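PDB 6K11: Lpg2148(MvcA) from Legionella pneumophila subsp. pneumophila str. Philadelphia 1, which probably acts as a deamidase-like effector that removes ubiquitin from the host ubiquitin-conjugating enzyme UBE2N and so regulates its activity. Local coordinates for residues M7-L12 against A339-Q344; P132-V136 against A190-C195; Y161-K165 against F225-I229; R247-P251 against D270-S274. The contacts are given in a common frame with arbitrary orientation. Residues are numbered along the deposited sequence.

How the contacts relate
This chain illustrates how one long-range contact can enclose several others. Contact 1 opens on helix 4-19 near the N terminus and closes last, on helix 336-351, so the other three contacts lie within its loop. Contacts 2 and 3 cross: 132-136 and 161-165 both open before 190-195 closes the first loop and 225-229 the second. Contact 2 completes the edge of the mixed sheet in the insertion region, while contact 3 joins that sheet to the start of strand 228-238 in the antiparallel sheet; Pro132 touches both Phe162 and Phe227. Contact 4 follows as a short loop, and His9 meets its Tyr250 and Asp270, linking it to contact 1.

Contact 1. Residues M7-L12 against A339-Q344; sequences MVHKKL and ALKNLQ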
# COMPACT_ATOMS: atom_id res chain seq x y z
N MET A 7 27.47 0.55 4.56
CA MET A 7 27.28 1.29 5.80
C MET A 7 25.89 1.92 5.86
O MET A 7 25.29 2.03 6.94
CB MET A 7 28.36 2.36 5.95
CG MET A 7 29.76 1.84 6.29
SD MET A 7 29.89 1.03 7.90
CE MET A 7 29.69 -0.68 7.50
N VAL A 8 25.37 2.36 4.70
CA VAL A 8 24.00 2.87 4.62
C VAL A 8 23.01 1.82 5.11
O VAL A 8 22.11 2.12 5.90
CB VAL A 8 23.68 3.31 3.18
CG1 VAL A 8 22.18 3.61 3.01
CG2 VAL A 8 24.53 4.52 2.77
N HIS A 9 23.16 0.58 4.64
CA HIS A 9 22.24 -0.47 5.07
C HIS A 9 22.38 -0.75 6.56
O HIS A 9 21.39 -0.88 7.29
CB HIS A 9 22.46 -1.76 4.27
CG HIS A 9 21.86 -2.97 4.91
ND1 HIS A 9 20.50 -3.24 4.87
CD2 HIS A 9 22.41 -3.97 5.64
CE1 HIS A 9 20.26 -4.36 5.54
NE2 HIS A 9 21.40 -4.82 6.01
N LYS A 10 23.63 -0.86 7.04
CA LYS A 10 23.84 -1.19 8.45
C LYS A 10 23.25 -0.13 9.35
O LYS A 10 22.64 -0.44 10.39
CB LYS A 10 25.35 -1.35 8.71
CG LYS A 10 25.74 -1.53 10.15
CD LYS A 10 27.24 -1.89 10.21
CE LYS A 10 27.69 -2.27 11.61
NZ LYS A 10 29.19 -2.33 11.66
N LYS A 11 23.41 1.14 8.99
CA LYS A 11 22.95 2.23 9.83
C LYS A 11 21.44 2.39 9.77
O LYS A 11 20.80 2.62 10.80
CB LYS A 11 23.66 3.53 9.42
CG LYS A 11 23.07 4.82 9.95
CD LYS A 11 24.14 5.93 9.94
CE LYS A 11 23.74 7.12 10.82
NZ LYS A 11 24.82 7.65 11.66
N LEU A 12 20.86 2.29 8.57
CA LEU A 12 19.42 2.36 8.45
C LEU A 12 18.76 1.25 9.27
O LEU A 12 17.80 1.49 10.02
CB LEU A 12 19.01 2.28 6.97
CG LEU A 12 17.51 2.05 6.74
CD1 LEU A 12 16.71 3.28 7.12
CD2 LEU A 12 17.18 1.61 5.31
N ALA A 339 23.18 9.67 1.64
CA ALA A 339 22.31 8.85 2.48
C ALA A 339 22.83 8.79 3.92
O ALA A 339 22.05 8.94 4.88
CB ALA A 339 22.19 7.44 1.89
N LEU A 340 24.14 8.58 4.10
CA LEU A 340 24.73 8.55 5.44
C LEU A 340 24.60 9.89 6.14
O LEU A 340 24.48 9.94 7.37
CB LEU A 340 26.20 8.14 5.36
CG LEU A 340 26.51 6.68 5.00
CD1 LEU A 340 27.97 6.51 4.56
CD2 LEU A 340 26.16 5.75 6.16
N LYS A 341 24.65 10.99 5.39
CA LYS A 341 24.43 12.31 5.97
C LYS A 341 22.98 12.50 6.40
O LYS A 341 22.71 13.08 7.46
CB LYS A 341 24.82 13.40 4.98
CG LYS A 341 24.69 14.78 5.59
CD LYS A 341 25.78 15.71 5.10
CE LYS A 341 25.57 17.11 5.66
NZ LYS A 341 25.36 18.09 4.57
N ASN A 342 22.04 12.06 5.57
CA ASN A 342 20.63 12.09 5.97
C ASN A 342 20.38 11.26 7.23
O ASN A 342 19.64 11.67 8.13
CB ASN A 342 19.76 11.57 4.82
CG ASN A 342 19.70 12.55 3.67
OD1 ASN A 342 19.98 13.74 3.84
ND2 ASN A 342 19.33 12.07 2.48
N LEU A 343 20.98 10.07 7.30
CA LEU A 343 20.83 9.23 8.48
C LEU A 343 21.47 9.87 9.70
O LEU A 343 20.92 9.80 10.81
CB LEU A 343 21.42 7.85 8.20
CG LEU A 343 20.59 6.98 7.25
CD1 LEU A 343 21.48 5.94 6.56
CD2 LEU A 343 19.42 6.28 8.00
N GLN A 344 22.63 10.51 9.53
CA GLN A 344 23.26 11.17 10.67
C GLN A 344 22.45 12.37 11.15
O GLN A 344 22.38 12.64 12.35
CB GLN A 344 24.69 11.60 10.33
CG GLN A 344 25.45 12.15 11.54
CD GLN A 344 25.23 11.34 12.84
OE1 GLN A 344 25.33 10.10 12.86
NE2 GLN A 344 24.91 12.04 13.93
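Side-by-side packing of nearly parallel helices brings the N-terminal helix against a helix late in the chain: here helix 4-19 lies along helix 336-351. The axes of the two short segments approach to 9.8 Å at a crossing angle of 19°, so side chains one turn apart on each helix can reach the same neighbour. Three residues carry most of the interface: Lys11, Leu343 and Leu340. The Lys11 side chain runs extended across the gap. Its CE lies 3.6 Å from Leu343 CB and its CD 4.3 Å from Leu340 CD2, so the aliphatic part packs on leucines while NZ donates a hydrogen bond to Gln344 OE1 at 2.8 Å. Leu340 settles among Met7, Val8 and Lys11, with its CG 3.7 Å from Val8 CG2 and its CD2 4.0 Å from Met7 CB. One turn later Leu343 repeats the pattern among Val8, Lys11 and Leu12. Ala339, small enough to admit a close neighbour, meets Val8 CG2 through its CB at 3.8 Å. Helix 4-19 also packs on helix 71-83, where Leu81 touches Leu12 and Leu82 touches Val8, and on strand 228-238, where Tyr237 touches Val8. The apolar row finishes where Leu12 CD1 meets Leu343 CD2 at 4.1 Å.

Contact 2. Residues P132-V136 against A190-C195; sequences PIVLV and AEYSLC
Residues 134-136 and 191-193 are extended and run antiparallel; the chain turns at Ile133 and again at Leu194-Cys195. Val134 and Ser193 form a non-hydrogen-bonded pair (CA to CA 4.5 Å), Leu135 and Tyr192 a hydrogen-bonded pair (CA to CA 5.0 Å). Leu135 N donates to Tyr192 O at 2.7 Å, Tyr192 N to Leu135 O at 2.9 Å, and Leu194 N to Ile133 O at 3.0 Å. Val134 (m) shares one face with Ser193 (t). The opposite face takes Leu135 (t, p) and Tyr192 (m). This is the outer edge of the mixed sheet in the MvcA insertion domain, where helix 206-220 packs on Leu135 and Tyr192. Leu194 (m, t) brings CD2 to 3.6 Å from Leu135 CB. Ile133 (p, t) sets CG2 3.9 Å from SG of Cys195 (m). Glu191 (m, t) forms a salt bridge with Lys152, its OE1 3.6 Å from CG2 of Val136 (t). Ser193 OG accepts from Cys195 N at 3.2 Å, an ST turn, and a water links this OG (2.5 Å) to Ile133 O (2.7 Å).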
# COMPACT_ATOMS: atom_id res chain seq x y z
N PRO A 132 -15.36 -4.89 -10.67
CA PRO A 132 -16.64 -4.99 -9.96
C PRO A 132 -17.26 -6.37 -10.17
O PRO A 132 -17.03 -7.02 -11.18
CB PRO A 132 -17.50 -3.90 -10.61
CG PRO A 132 -16.93 -3.76 -11.99
CD PRO A 132 -15.44 -3.96 -11.81
N ILE A 133 -18.02 -6.81 -9.17
CA ILE A 133 -18.64 -8.13 -9.23
C ILE A 133 -20.14 -8.09 -9.01
O ILE A 133 -20.79 -9.13 -9.09
CB ILE A 133 -18.00 -9.12 -8.23
CG1 ILE A 133 -18.10 -8.58 -6.80
CG2 ILE A 133 -16.55 -9.43 -8.60
CD1 ILE A 133 -18.06 -9.69 -5.72
N VAL A 134 -20.72 -6.93 -8.70
CA VAL A 134 -22.16 -6.86 -8.54
C VAL A 134 -22.73 -5.68 -9.32
O VAL A 134 -22.07 -4.67 -9.58
CB VAL A 134 -22.63 -6.78 -7.06
CG1 VAL A 134 -22.15 -8.00 -6.24
CG2 VAL A 134 -22.22 -5.48 -6.42
N LEU A 135 -24.00 -5.84 -9.70
CA LEU A 135 -24.84 -4.80 -10.26
C LEU A 135 -25.86 -4.40 -9.20
O LEU A 135 -26.40 -5.26 -8.50
CB LEU A 135 -25.55 -5.31 -11.52
CG LEU A 135 -26.82 -4.59 -11.96
CD1 LEU A 135 -26.48 -3.20 -12.47
CD2 LEU A 135 -27.56 -5.40 -13.02
N VAL A 136 -26.09 -3.10 -9.05
CA VAL A 136 -27.06 -2.59 -8.08
C VAL A 136 -28.13 -1.81 -8.84
O VAL A 136 -27.82 -0.82 -9.52
CB VAL A 136 -26.42 -1.69 -7.01
CG1 VAL A 136 -27.49 -1.10 -6.10
CG2 VAL A 136 -25.35 -2.47 -6.20
N ALA A 190 -31.61 -7.22 -3.97
CA ALA A 190 -30.77 -6.10 -3.54
C ALA A 190 -29.61 -5.87 -4.51
O ALA A 190 -29.31 -4.73 -4.86
CB ALA A 190 -30.24 -6.36 -2.13
N GLU A 191 -28.96 -6.94 -4.93
CA GLU A 191 -27.82 -6.88 -5.84
C GLU A 191 -27.87 -8.10 -6.75
O GLU A 191 -28.50 -9.11 -6.43
CB GLU A 191 -26.49 -6.86 -5.09
CG GLU A 191 -26.41 -5.85 -3.97
CD GLU A 191 -24.99 -5.65 -3.48
OE1 GLU A 191 -24.58 -4.48 -3.31
OE2 GLU A 191 -24.28 -6.67 -3.26
N TYR A 192 -27.18 -8.00 -7.87
CA TYR A 192 -27.08 -9.09 -8.82
C TYR A 192 -25.63 -9.32 -9.19
O TYR A 192 -24.87 -8.36 -9.38
CB TYR A 192 -27.92 -8.81 -10.07
CG TYR A 192 -29.40 -8.72 -9.79
CD1 TYR A 192 -29.97 -7.53 -9.33
CD2 TYR A 192 -30.23 -9.83 -9.95
CE1 TYR A 192 -31.34 -7.45 -9.06
CE2 TYR A 192 -31.59 -9.75 -9.68
CZ TYR A 192 -32.13 -8.56 -9.23
OH TYR A 192 -33.48 -8.48 -8.96
N SER A 193 -25.24 -10.59 -9.28
CA SER A 193 -23.87 -10.93 -9.62
C SER A 193 -23.60 -10.68 -11.10
O SER A 193 -24.46 -10.91 -11.95
CB SER A 193 -23.59 -12.40 -9.29
OG SER A 193 -22.23 -12.72 -9.55
N LEU A 194 -22.40 -10.19 -11.40
CA LEU A 194 -21.94 -10.03 -12.77
C LEU A 194 -21.12 -11.21 -13.25
O LEU A 194 -20.62 -11.19 -14.38
CB LEU A 194 -21.10 -8.74 -12.90
CG LEU A 194 -21.68 -7.41 -12.43
CD1 LEU A 194 -20.58 -6.34 -12.43
CD2 LEU A 194 -22.84 -6.97 -13.31
N CYS A 195 -20.97 -12.25 -12.42
CA CYS A 195 -20.04 -13.35 -12.69
C CYS A 195 -20.70 -14.71 -12.82
O CYS A 195 -20.01 -15.67 -13.16
CB CYS A 195 -19.00 -13.45 -11.57
SG CYS A 195 -18.48 -11.87 -10.92
O HOH W 1 -20.83 -11.56 -7.86

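Contact 3. Residues Y161-K165 against F225-I229; sequences YFIDK and FDFWI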
# COMPACT_ATOMS: atom_id res chain seq x y z
N TYR A 161 -24.27 3.30 -14.74
CA TYR A 161 -23.01 3.85 -14.26
C TYR A 161 -22.09 2.75 -13.76
O TYR A 161 -22.53 1.68 -13.32
CB TYR A 161 -23.23 4.82 -13.08
CG TYR A 161 -23.76 6.20 -13.41
CD1 TYR A 161 -23.11 7.03 -14.32
CD2 TYR A 161 -24.88 6.70 -12.74
CE1 TYR A 161 -23.58 8.30 -14.58
CE2 TYR A 161 -25.36 7.96 -13.00
CZ TYR A 161 -24.71 8.76 -13.92
OH TYR A 161 -25.19 10.01 -14.17
N PHE A 162 -20.78 3.03 -13.81
CA PHE A 162 -19.78 2.29 -13.06
C PHE A 162 -19.08 3.31 -12.18
O PHE A 162 -18.65 4.36 -12.68
CB PHE A 162 -18.79 1.56 -13.99
CG PHE A 162 -17.57 1.03 -13.29
CD1 PHE A 162 -17.68 0.22 -12.17
CD2 PHE A 162 -16.30 1.33 -13.77
CE1 PHE A 162 -16.55 -0.29 -11.52
CE2 PHE A 162 -15.15 0.83 -13.14
CZ PHE A 162 -15.27 0.03 -12.01
N ILE A 163 -19.04 3.05 -10.87
CA ILE A 163 -18.25 3.83 -9.93
C ILE A 163 -17.00 3.03 -9.63
O ILE A 163 -17.10 1.90 -9.13
CB ILE A 163 -19.02 4.12 -8.63
CG1 ILE A 163 -20.27 4.93 -8.91
CG2 ILE A 163 -18.09 4.84 -7.62
CD1 ILE A 163 -21.06 5.26 -7.66
N ASP A 164 -15.82 3.58 -9.94
CA ASP A 164 -14.60 2.80 -9.80
C ASP A 164 -14.04 2.90 -8.37
O ASP A 164 -14.65 3.49 -7.47
CB ASP A 164 -13.58 3.20 -10.87
CG ASP A 164 -12.84 4.51 -10.57
OD1 ASP A 164 -13.20 5.28 -9.65
OD2 ASP A 164 -11.88 4.79 -11.33
N LYS A 165 -12.88 2.27 -8.17
CA LYS A 165 -12.24 2.18 -6.86
C LYS A 165 -12.03 3.56 -6.23
O LYS A 165 -12.16 3.71 -5.01
CB LYS A 165 -10.90 1.44 -6.98
CG LYS A 165 -9.79 2.25 -7.64
CD LYS A 165 -8.63 1.42 -8.18
CE LYS A 165 -7.94 2.17 -9.31
NZ LYS A 165 -6.50 1.87 -9.45
N PHE A 225 -11.25 1.79 -18.05
CA PHE A 225 -11.14 1.68 -16.61
C PHE A 225 -9.83 1.04 -16.20
O PHE A 225 -9.16 0.38 -17.00
CB PHE A 225 -12.28 0.85 -16.03
CG PHE A 225 -13.60 1.09 -16.71
CD1 PHE A 225 -14.16 2.35 -16.70
CD2 PHE A 225 -14.28 0.05 -17.32
CE1 PHE A 225 -15.39 2.58 -17.30
CE2 PHE A 225 -15.49 0.27 -17.93
CZ PHE A 225 -16.05 1.54 -17.92
N ASP A 226 -9.48 1.23 -14.93
CA ASP A 226 -8.32 0.61 -14.31
C ASP A 226 -8.85 -0.20 -13.14
O ASP A 226 -9.32 0.36 -12.15
CB ASP A 226 -7.30 1.68 -13.87
CG ASP A 226 -6.01 1.08 -13.26
OD1 ASP A 226 -5.83 -0.16 -13.24
OD2 ASP A 226 -5.17 1.88 -12.81
N PHE A 227 -8.87 -1.53 -13.29
CA PHE A 227 -9.34 -2.41 -12.22
C PHE A 227 -8.25 -2.76 -11.21
O PHE A 227 -8.54 -3.44 -10.22
CB PHE A 227 -9.90 -3.70 -12.80
CG PHE A 227 -11.04 -3.49 -13.76
CD1 PHE A 227 -12.02 -2.55 -13.49
CD2 PHE A 227 -11.13 -4.26 -14.91
CE1 PHE A 227 -13.08 -2.37 -14.37
CE2 PHE A 227 -12.19 -4.09 -15.80
CZ PHE A 227 -13.16 -3.14 -15.53
N TRP A 228 -7.02 -2.35 -11.45
CA TRP A 228 -5.92 -2.71 -10.56
C TRP A 228 -5.86 -1.75 -9.38
O TRP A 228 -6.09 -0.55 -9.52
CB TRP A 228 -4.60 -2.70 -11.33
CG TRP A 228 -4.53 -3.76 -12.41
CD1 TRP A 228 -4.89 -3.62 -13.72
CD2 TRP A 228 -4.05 -5.10 -12.26
NE1 TRP A 228 -4.66 -4.80 -14.40
CE2 TRP A 228 -4.15 -5.73 -13.52
CE3 TRP A 228 -3.55 -5.84 -11.17
CZ2 TRP A 228 -3.77 -7.06 -13.73
CZ3 TRP A 228 -3.18 -7.16 -11.38
CH2 TRP A 228 -3.29 -7.76 -12.65
N ILE A 229 -5.56 -2.30 -8.20
CA ILE A 229 -5.45 -1.49 -6.98
C ILE A 229 -4.23 -1.95 -6.19
O ILE A 229 -3.89 -3.14 -6.18
CB ILE A 229 -6.74 -1.58 -6.14
CG1 ILE A 229 -6.66 -0.71 -4.89
CG2 ILE A 229 -7.06 -3.01 -5.77
CD1 ILE A 229 -7.96 -0.70 -4.12
O HOH W 2 -10.92 3.19 -13.45
O HOH W 3 -11.66 0.64 -10.13
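A very short hydrogen bond, 2.5 Å from Lys165 NZ to Trp228 O, is the striking feature of this contact, whose polar part is made through the Lys165 side chain and bridging waters. The same NZ makes a long salt bridge to Asp226 OD2 at 3.6 Å. Asp226 OD1 accepts from Trp228 N at 3.1 Å, an Asx turn just where strand 228-238 begins. One water links Asp164 OD2 to Asp226 N, each at 2.8 Å; another accepts from Lys165 N at 2.8 Å and donates to Asp226 O at 3.1 Å. At the apolar end, Phe162 turns its edge to the face of Phe225 in a T-shaped stack, centroids 5.0 Å apart, and Phe162 CE2 lies 4.0 Å from Phe227 CE1. Phe218 and Phe170 enlarge this aromatic cluster. The mixed and antiparallel sheets are thus joined by an ammonium held by a backbone carbonyl and, more weakly, by the Asp226 carboxylate, with water filling the polar gap and phenylalanine rings supplying the apolar part.

Contact 4. Residues R247-P251 against D270-S274; sequences RQFYP and DEYLS
Residues 247-251 are extended, entering strand 250-252 at Tyr250, while 270-274 make up nearly all of the short helix 269-274, to its C-terminal end, with Ser274 N bonded to Asp270 O at 3.0 Å. The closest CA pair is Pro251 and Asp270, at 5.3 Å. Ser274 takes chi1 t and donates from OG to Phe249 O at 2.8 Å; this OG lies over one face of the Tyr250 (m) ring, 3.7 Å from CE1. A water donates to Ser274 O and Gln248 OE1, both at 2.7 Å, and accepts from Phe249 N at 3.1 Å, so a carbonyl at the helix end is satisfied through solvent. Gln248 (m, m) curls back to reach it. A second water donates to Ser274 OG at 3.0 Å. Phe249 (p) sets CZ 3.5 Å from Leu273 O. Pro251 brings O to 3.3 Å from Asp270 CB and CG to 4.0 Å from CD1 of Leu273 (m, t). Asp270 (p) forms its salt bridge with Lys13. The arrangement is a helix end packed on an edge strand: strand 250-252 borders 228-238, whose Ile236 meets Phe249 and Pro251, while helix 261-266 contacts Leu273 through Trp264 and helix 4-19 stacks His9 on Tyr250.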
# COMPACT_ATOMS: atom_id res chain seq x y z
N ARG A 247 27.45 -10.02 -4.84
CA ARG A 247 26.45 -8.97 -4.67
C ARG A 247 25.30 -9.46 -3.80
O ARG A 247 24.86 -10.61 -3.91
CB ARG A 247 25.95 -8.52 -6.04
CG ARG A 247 24.61 -7.83 -6.06
CD ARG A 247 24.28 -7.39 -7.47
NE ARG A 247 24.81 -6.05 -7.75
CZ ARG A 247 24.76 -5.47 -8.95
NH1 ARG A 247 24.23 -6.11 -9.98
NH2 ARG A 247 25.25 -4.25 -9.11
N GLN A 248 24.84 -8.59 -2.89
CA GLN A 248 23.79 -8.92 -1.93
C GLN A 248 22.68 -7.89 -2.03
O GLN A 248 22.93 -6.72 -2.32
CB GLN A 248 24.32 -8.97 -0.48
CG GLN A 248 25.60 -9.77 -0.29
CD GLN A 248 25.34 -11.26 -0.26
OE1 GLN A 248 24.19 -11.71 -0.24
NE2 GLN A 248 26.42 -12.05 -0.25
N PHE A 249 21.45 -8.33 -1.78
CA PHE A 249 20.28 -7.45 -1.78
C PHE A 249 19.58 -7.54 -0.44
O PHE A 249 19.66 -8.56 0.26
CB PHE A 249 19.28 -7.83 -2.88
CG PHE A 249 18.31 -8.94 -2.50
CD1 PHE A 249 18.70 -10.27 -2.57
CD2 PHE A 249 17.01 -8.64 -2.08
CE1 PHE A 249 17.82 -11.29 -2.22
CE2 PHE A 249 16.13 -9.67 -1.73
CZ PHE A 249 16.53 -11.00 -1.81
N TYR A 250 18.89 -6.46 -0.07
CA TYR A 250 18.16 -6.42 1.20
C TYR A 250 16.77 -5.86 0.95
O TYR A 250 16.66 -4.70 0.52
CB TYR A 250 18.91 -5.60 2.25
CG TYR A 250 20.28 -6.19 2.52
CD1 TYR A 250 20.44 -7.22 3.44
CD2 TYR A 250 21.39 -5.75 1.81
CE1 TYR A 250 21.70 -7.78 3.66
CE2 TYR A 250 22.64 -6.31 2.03
CZ TYR A 250 22.79 -7.32 2.95
OH TYR A 250 24.04 -7.87 3.17
N PRO A 251 15.71 -6.62 1.21
CA PRO A 251 14.36 -6.05 1.12
C PRO A 251 13.96 -5.40 2.43
O PRO A 251 14.26 -5.90 3.52
CB PRO A 251 13.48 -7.28 0.81
CG PRO A 251 14.19 -8.42 1.51
CD PRO A 251 15.68 -8.06 1.53
N ASP A 270 14.98 -9.29 6.58
CA ASP A 270 15.76 -8.77 5.46
C ASP A 270 16.97 -9.66 5.18
O ASP A 270 17.26 -9.99 4.03
CB ASP A 270 16.19 -7.31 5.74
CG ASP A 270 17.17 -7.17 6.92
OD1 ASP A 270 16.93 -7.74 8.00
OD2 ASP A 270 18.18 -6.44 6.75
N GLU A 271 17.69 -10.06 6.24
CA GLU A 271 18.88 -10.90 6.07
C GLU A 271 18.49 -12.31 5.67
O GLU A 271 19.16 -12.93 4.83
CB GLU A 271 19.71 -10.92 7.36
CG GLU A 271 20.34 -9.57 7.70
CD GLU A 271 21.35 -9.66 8.85
OE1 GLU A 271 21.57 -8.62 9.51
OE2 GLU A 271 21.90 -10.76 9.08
N TYR A 272 17.42 -12.83 6.27
CA TYR A 272 16.91 -14.15 5.89
C TYR A 272 16.65 -14.23 4.39
O TYR A 272 17.12 -15.15 3.71
CB TYR A 272 15.64 -14.47 6.67
CG TYR A 272 15.13 -15.87 6.39
CD1 TYR A 272 15.75 -16.99 6.97
CD2 TYR A 272 14.06 -16.08 5.53
CE1 TYR A 272 15.30 -18.27 6.71
CE2 TYR A 272 13.60 -17.37 5.25
CZ TYR A 272 14.22 -18.45 5.85
OH TYR A 272 13.76 -19.71 5.57
N LEU A 273 15.90 -13.26 3.85
CA LEU A 273 15.55 -13.34 2.43
C LEU A 273 16.75 -13.04 1.56
O LEU A 273 16.89 -13.61 0.47
CB LEU A 273 14.38 -12.40 2.11
CG LEU A 273 13.03 -12.81 2.72
CD1 LEU A 273 12.06 -11.63 2.63
CD2 LEU A 273 12.45 -14.08 2.06
N SER A 274 17.64 -12.16 2.03
CA SER A 274 18.87 -11.89 1.30
C SER A 274 19.60 -13.17 0.89
O SER A 274 20.22 -13.22 -0.18
CB SER A 274 19.79 -11.04 2.17
OG SER A 274 20.95 -10.70 1.45
O HOH W 4 21.78 -11.36 -1.33
O HOH W 5 23.33 -11.18 3.18